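Local structure of probable glutaredoxin ssr2061 (Synechocystis sp., 4MJE) at residues S24-P27 against F28-R31; E53-E56 against A57-A60; Y85-G89 against A90-D94. The protein probably works as a glutathione-disulfide oxidoreductase that reduces low molecular weight disulfides and proteins, drawing on NADPH and glutathione reductase. The protein carries 1 engineered substitution. All coordinates share one frame; numbering follows the deposited sequence.

Contact 1: residues S24-P27 against F28-R31; sequences STCP and FCMR
The carbonyl oxygen of P27 takes two hydrogen bonds. R31 N reaches P27 O from above the carbonyl plane, at 3.1 Å. A water donates to P27 O at 2.8 Å and accepts a weak bond from R31 NH2, so it links the arginine tip to the first turn of the helix. The carbonyl before it, C26 O, receives M30 N at 2.9 Å, almost in line with the C=O bond. M30 CG packs beside this same oxygen.

C26 is the N-cap. SG is anti to the C26 backbone N (chi1 163°), beside the carbonyl carbon and facing the helix start. C29 N donates to C26 SG at 3.4 Å in a nearly straight bond (165°). C26 SG also lies at the edge of the F28 ring, a sulfur-aromatic contact. C26 SG and C29 SG are 3.5 Å apart, too far for a disulfide. C29 is buried against L68 and P69. Replacing C26 with alanine would probably leave C29 N without its capping acceptor and the C29 thiol without its sulfur neighbour. A CxxC at a helix start is the redox motif of the thioredoxin fold, and C26 and C29 probably form the redox-active disulfide of this glutaredoxin.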
loop_
_atom_site.group_PDB
_atom_site.type_symbol
_atom_site.label_atom_id
_atom_site.label_comp_id
_atom_site.label_asym_id
_atom_site.label_seq_id
_atom_site.Cartn_x
_atom_site.Cartn_y
_atom_site.Cartn_z
ATOM N N SER A 24 -13.975 4.795 0.343
ATOM C CA SER A 24 -14.016 4.889 -1.113
ATOM C C SER A 24 -14.129 6.321 -1.601
ATOM O O SER A 24 -13.585 6.694 -2.648
ATOM C CB SER A 24 -15.184 4.070 -1.668
ATOM O OG SER A 24 -16.411 4.527 -1.169
ATOM N N THR A 25 -14.845 7.143 -0.837
ATOM C CA THR A 25 -15.184 8.504 -1.245
ATOM C C THR A 25 -14.382 9.576 -0.501
ATOM O O THR A 25 -14.664 10.765 -0.620
ATOM C CB THR A 25 -16.685 8.744 -1.046
ATOM O OG1 THR A 25 -17.055 8.274 0.255
ATOM C CG2 THR A 25 -17.498 7.992 -2.101
ATOM N N CYS A 26 -13.381 9.163 0.259
ATOM C CA CYS A 26 -12.490 10.124 0.903
ATOM C C CYS A 26 -11.511 10.676 -0.124
ATOM O O CYS A 26 -10.872 9.906 -0.846
ATOM C CB CYS A 26 -11.747 9.423 2.034
ATOM S SG CYS A 26 -10.253 10.308 2.620
ATOM N N PRO A 27 -11.407 12.004 -0.241
ATOM C CA PRO A 27 -10.576 12.570 -1.309
ATOM C C PRO A 27 -9.102 12.291 -1.107
ATOM O O PRO A 27 -8.367 12.260 -2.094
ATOM C CB PRO A 27 -10.854 14.076 -1.207
ATOM C CG PRO A 27 -11.289 14.292 0.213
ATOM C CD PRO A 27 -12.037 13.047 0.581
ATOM N N PHE A 28 -8.665 12.103 0.137
ATOM C CA PHE A 28 -7.262 11.783 0.413
ATOM C C PHE A 28 -6.975 10.329 0.023
ATOM O O PHE A 28 -5.953 10.001 -0.587
ATOM C CB PHE A 28 -6.955 12.027 1.887
ATOM C CG PHE A 28 -7.097 13.457 2.289
ATOM C CD1 PHE A 28 -6.002 14.283 2.225
ATOM C CD2 PHE A 28 -8.302 13.987 2.734
ATOM C CE1 PHE A 28 -6.087 15.608 2.582
ATOM C CE2 PHE A 28 -8.391 15.338 3.091
ATOM C CZ PHE A 28 -7.284 16.131 3.007
ATOM N N CYS A 29 -7.922 9.453 0.329
ATOM C CA CYS A 29 -7.833 8.055 -0.104
ATOM C C CYS A 29 -7.825 7.968 -1.627
ATOM O O CYS A 29 -7.032 7.216 -2.219
ATOM C CB CYS A 29 -9.012 7.281 0.471
ATOM S SG CYS A 29 -8.937 7.047 2.229
ATOM N N MET A 30 -8.695 8.731 -2.278
ATOM C CA MET A 30 -8.761 8.717 -3.731
ATOM C C MET A 30 -7.426 9.151 -4.348
ATOM O O MET A 30 -6.967 8.558 -5.322
ATOM C CB MET A 30 -9.909 9.613 -4.185
ATOM C CG MET A 30 -11.290 9.044 -3.892
ATOM S SD MET A 30 -12.574 10.293 -3.968
ATOM C CE MET A 30 -12.518 10.697 -5.707
ATOM N N ARG A 31 -6.777 10.152 -3.772
ATOM C CA ARG A 31 -5.498 10.609 -4.298
ATOM C C ARG A 31 -4.401 9.547 -4.122
ATOM O O ARG A 31 -3.544 9.363 -4.995
ATOM C CB ARG A 31 -5.097 11.918 -3.605
ATOM C CG ARG A 31 -3.910 12.647 -4.205
ATOM C CD ARG A 31 -3.674 13.985 -3.542
ATOM N NE ARG A 31 -4.854 14.829 -3.671
ATOM C CZ ARG A 31 -5.146 15.856 -2.878
ATOM N NH1 ARG A 31 -4.334 16.195 -1.884
ATOM N NH2 ARG A 31 -6.260 16.542 -3.085
HETATM O O HOH W 1 -8.331 14.630 -3.612
#

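Contact 2: residues E53-E56 against A57-A60; sequences EARE and AMAA
R55 and M58 run alongside each other from one flank of helix 52-61. The touching atoms are R55 CD and M58 CE, 3.6 Å apart. The methionine runs extended from the backbone and then bends at its last torsion (chi3 80°), which brings the methyl to the arginine chain. The arginine bends twice, at chi2 and chi3. The R55 side chain also touches W23 and I48, and M58 rests on L68.

This is the tight side. M58 and A59 are buried here, and the contacts with W23, I48 and L68 join it to the rest of the fold. R55 O accepts A59 N at 2.9 Å, with A59 CB and M58 CB close by.

The loose side carries E53, A57 and A60, all exposed. Here the contact is mostly backbone. A57 N donates to E53 O at 3.0 Å, and A60 N donates to E56 O at the same length. A60 N also makes a weak bond back to A57 O. The methyls of A57 and A60 meet carbonyl oxygens of the preceding turn, A54 O and E56 O.

The helix bonds run i to i+4 without a break: M58 N also donates to A54 O, at 2.9 Å. The polar ends turn to R66 in the loop that follows the helix. R55 NH1 donates to R66 O, and E56 OE1 forms a salt bridge with R66 NH2. One loop residue thus receives an arginine at its carbonyl and a glutamate at its guanidinium group. The chemistry implies that charge pairing and a neutral acceptor tie this helix to that loop, while apolar contacts of M58 with L68, and of the R55 side chain with W23 and I48, hold its buried side.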
loop_
_atom_site.group_PDB
_atom_site.type_symbol
_atom_site.label_atom_id
_atom_site.label_comp_id
_atom_site.label_asym_id
_atom_site.label_seq_id
_atom_site.Cartn_x
_atom_site.Cartn_y
_atom_site.Cartn_z
ATOM N N GLU A 53 -15.316 -1.709 13.182
ATOM C CA GLU A 53 -14.430 -2.794 13.610
ATOM C C GLU A 53 -13.147 -2.811 12.787
ATOM O O GLU A 53 -12.046 -2.974 13.330
ATOM C CB GLU A 53 -15.128 -4.160 13.507
ATOM C CG GLU A 53 -16.181 -4.400 14.586
ATOM C CD GLU A 53 -17.010 -5.667 14.377
ATOM O OE1 GLU A 53 -16.960 -6.266 13.279
ATOM O OE2 GLU A 53 -17.723 -6.063 15.326
ATOM N N ALA A 54 -13.284 -2.621 11.479
ATOM C CA ALA A 54 -12.123 -2.618 10.611
ATOM C C ALA A 54 -11.262 -1.384 10.875
ATOM O O ALA A 54 -10.037 -1.458 10.789
ATOM C CB ALA A 54 -12.524 -2.697 9.152
ATOM N N ARG A 55 -11.881 -0.255 11.216
ATOM C CA ARG A 55 -11.102 0.919 11.581
ATOM C C ARG A 55 -10.258 0.673 12.834
ATOM O O ARG A 55 -9.129 1.130 12.944
ATOM C CB ARG A 55 -12.004 2.128 11.812
ATOM C CG ARG A 55 -11.251 3.438 11.918
ATOM C CD ARG A 55 -10.877 3.957 10.548
ATOM N NE ARG A 55 -12.080 4.451 9.889
ATOM C CZ ARG A 55 -12.398 5.732 9.714
ATOM N NH1 ARG A 55 -11.560 6.715 10.030
ATOM N NH2 ARG A 55 -13.572 6.043 9.171
ATOM N N GLU A 56 -10.804 -0.056 13.800
ATOM C CA GLU A 56 -10.039 -0.354 15.008
ATOM C C GLU A 56 -8.906 -1.359 14.723
ATOM O O GLU A 56 -7.833 -1.263 15.303
ATOM C CB GLU A 56 -10.977 -0.873 16.099
ATOM C CG GLU A 56 -12.071 0.111 16.571
ATOM C CD GLU A 56 -11.634 1.547 16.601
ATOM O OE1 GLU A 56 -10.560 1.817 17.161
ATOM O OE2 GLU A 56 -12.377 2.394 16.067
ATOM N N ALA A 57 -9.128 -2.313 13.827
ATOM C CA ALA A 57 -8.054 -3.206 13.397
ATOM C C ALA A 57 -6.968 -2.389 12.719
ATOM O O ALA A 57 -5.787 -2.597 12.989
ATOM C CB ALA A 57 -8.583 -4.282 12.447
ATOM N N MET A 58 -7.365 -1.465 11.846
ATOM C CA MET A 58 -6.402 -0.573 11.207
ATOM C C MET A 58 -5.601 0.209 12.242
ATOM O O MET A 58 -4.370 0.247 12.179
ATOM C CB MET A 58 -7.126 0.421 10.300
ATOM C CG MET A 58 -6.194 1.318 9.523
ATOM S SD MET A 58 -7.068 2.651 8.696
ATOM C CE MET A 58 -7.297 3.793 10.064
ATOM N N ALA A 59 -6.291 0.826 13.206
ATOM C CA ALA A 59 -5.616 1.653 14.212
ATOM C C ALA A 59 -4.613 0.836 15.024
ATOM O O ALA A 59 -3.568 1.339 15.433
ATOM C CB ALA A 59 -6.632 2.301 15.125
ATOM N N ALA A 60 -4.936 -0.429 15.258
ATOM C CA ALA A 60 -4.063 -1.296 16.033
ATOM C C ALA A 60 -2.713 -1.498 15.326
ATOM O O ALA A 60 -1.692 -1.728 15.976
ATOM C CB ALA A 60 -4.749 -2.620 16.261
#

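Contact 3: residues Y85-G89 against A90-D94; sequences YALDG and AGKLD
D88, in the last turn of helix 81-89, packs against L93, which lies beyond the helix end. Its CB touches L93 CD2 at 3.9 Å. CG is still near the same methyl. At the tip, OD2 of D88 is 3.8 Å from L93 CB. D88 OD2 also accepts a bond from a water at 2.8 Å, and this water accepts from D94 N at 2.9 Å. A chi1 of -161° swings the D88 carboxylate away from its own backbone N and brings it to this spot. L93 is buried and packs on L35 and K39 of helix 27-39.

The helix ends here in a Schellman motif. K92 N donates to L87 O at 2.8 Å, and G91 N donates to D88 O at 3.0 Å from well above the carbonyl plane. G91 has a positive phi (79°), as this motif requires. L87 O also takes a weak bond from A90 N. L87 CD2 meets K92 CB at 3.9 Å, the two chains lying roughly perpendicular.

Two carboxylates come near each other at this corner: D88 OD2 and D94 OD2 are 4.4 Å apart. On their own they would probably repel each other. Both form salt bridges to K39 NZ, so the lysine probably offsets the two negative charges and ties the turn to helix 27-39.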
loop_
_atom_site.group_PDB
_atom_site.type_symbol
_atom_site.label_atom_id
_atom_site.label_comp_id
_atom_site.label_asym_id
_atom_site.label_seq_id
_atom_site.Cartn_x
_atom_site.Cartn_y
_atom_site.Cartn_z
ATOM N N TYR A 85 3.037 10.430 -1.150
ATOM C CA TYR A 85 3.383 11.436 -2.137
ATOM C C TYR A 85 4.732 12.078 -1.815
ATOM O O TYR A 85 5.510 12.383 -2.728
ATOM C CB TYR A 85 2.290 12.501 -2.274
ATOM C CG TYR A 85 1.213 12.118 -3.257
ATOM C CD1 TYR A 85 1.274 12.530 -4.569
ATOM C CD2 TYR A 85 0.151 11.333 -2.867
ATOM C CE1 TYR A 85 0.307 12.175 -5.475
ATOM C CE2 TYR A 85 -0.835 10.969 -3.762
ATOM C CZ TYR A 85 -0.760 11.400 -5.073
ATOM O OH TYR A 85 -1.725 11.063 -5.990
ATOM N N ALA A 86 5.032 12.287 -0.530
ATOM C CA ALA A 86 6.326 12.840 -0.136
ATOM C C ALA A 86 7.447 11.875 -0.524
ATOM O O ALA A 86 8.464 12.279 -1.086
ATOM C CB ALA A 86 6.358 13.162 1.375
ATOM N N LEU A 87 7.268 10.593 -0.249
ATOM C CA LEU A 87 8.261 9.603 -0.647
ATOM C C LEU A 87 8.480 9.626 -2.152
ATOM O O LEU A 87 9.611 9.554 -2.615
ATOM C CB LEU A 87 7.842 8.194 -0.216
ATOM C CG LEU A 87 7.983 7.848 1.260
ATOM C CD1 LEU A 87 7.219 6.585 1.584
ATOM C CD2 LEU A 87 9.451 7.683 1.653
ATOM N N ASP A 88 7.408 9.701 -2.925
ATOM C CA ASP A 88 7.571 9.713 -4.372
ATOM C C ASP A 88 8.324 10.975 -4.835
ATOM O O ASP A 88 9.199 10.910 -5.695
ATOM C CB ASP A 88 6.237 9.591 -5.093
ATOM C CG ASP A 88 6.395 9.130 -6.540
ATOM O OD1 ASP A 88 5.621 9.615 -7.396
ATOM O OD2 ASP A 88 7.269 8.265 -6.812
ATOM N N GLY A 89 8.020 12.117 -4.232
ATOM C CA GLY A 89 8.698 13.350 -4.595
ATOM C C GLY A 89 10.171 13.362 -4.258
ATOM O O GLY A 89 10.963 14.065 -4.892
ATOM N N ALA A 90 10.534 12.582 -3.247
ATOM C CA ALA A 90 11.922 12.446 -2.834
ATOM C C ALA A 90 12.659 11.384 -3.634
ATOM O O ALA A 90 13.860 11.215 -3.455
ATOM C CB ALA A 90 11.998 12.112 -1.353
ATOM N N GLY A 91 11.930 10.672 -4.490
ATOM C CA GLY A 91 12.498 9.585 -5.265
ATOM C C GLY A 91 12.653 8.293 -4.496
ATOM O O GLY A 91 13.422 7.430 -4.909
ATOM N N LYS A 92 11.891 8.130 -3.423
ATOM C CA LYS A 92 12.071 7.014 -2.518
ATOM C C LYS A 92 10.912 6.027 -2.528
ATOM O O LYS A 92 10.961 5.033 -1.798
ATOM C CB LYS A 92 12.252 7.531 -1.099
ATOM C CG LYS A 92 13.519 8.322 -0.897
ATOM C CD LYS A 92 13.681 8.667 0.545
ATOM C CE LYS A 92 15.023 9.275 0.813
ATOM N NZ LYS A 92 14.858 10.245 1.922
ATOM N N LEU A 93 9.878 6.256 -3.328
ATOM C CA LEU A 93 8.752 5.334 -3.328
ATOM C C LEU A 93 9.041 4.130 -4.203
ATOM O O LEU A 93 8.810 2.999 -3.781
ATOM C CB LEU A 93 7.475 6.024 -3.801
ATOM C CG LEU A 93 6.218 5.153 -3.746
ATOM C CD1 LEU A 93 5.962 4.560 -2.366
ATOM C CD2 LEU A 93 5.028 5.981 -4.182
ATOM N N ASP A 94 9.543 4.349 -5.411
ATOM C CA ASP A 94 9.792 3.226 -6.301
ATOM C C ASP A 94 10.641 2.100 -5.654
ATOM O O ASP A 94 10.274 0.939 -5.734
ATOM C CB ASP A 94 10.397 3.699 -7.630
ATOM C CG ASP A 94 9.398 4.468 -8.502
ATOM O OD1 ASP A 94 9.844 5.276 -9.349
ATOM O OD2 ASP A 94 8.189 4.263 -8.353
HETATM O O HOH W 2 9.754 7.201 -6.097
#

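The contacts follow in series along the chain: contact 1, contact 2, contact 3. Contact 1 starts helix 27-39, contact 2 lies on helix 52-61, and contact 3 joins helix 81-89 to helix 93-97. The centres of contacts 1 and 2 are about 18 Å apart, and those of contacts 1 and 3 about 19 Å. Only contacts 1 and 3 touch: R31 O and Y85 OH are 2.7 Å apart, a probable hydrogen bond. Contacts 2 and 3 lie on opposite sides of the chain's centre, about 26 Å between centres. This suits a thioredoxin fold, where helices flank a central sheet: the CxxC opens helix 27-39, and the R31-Y85 bond ties its start to helix 81-89.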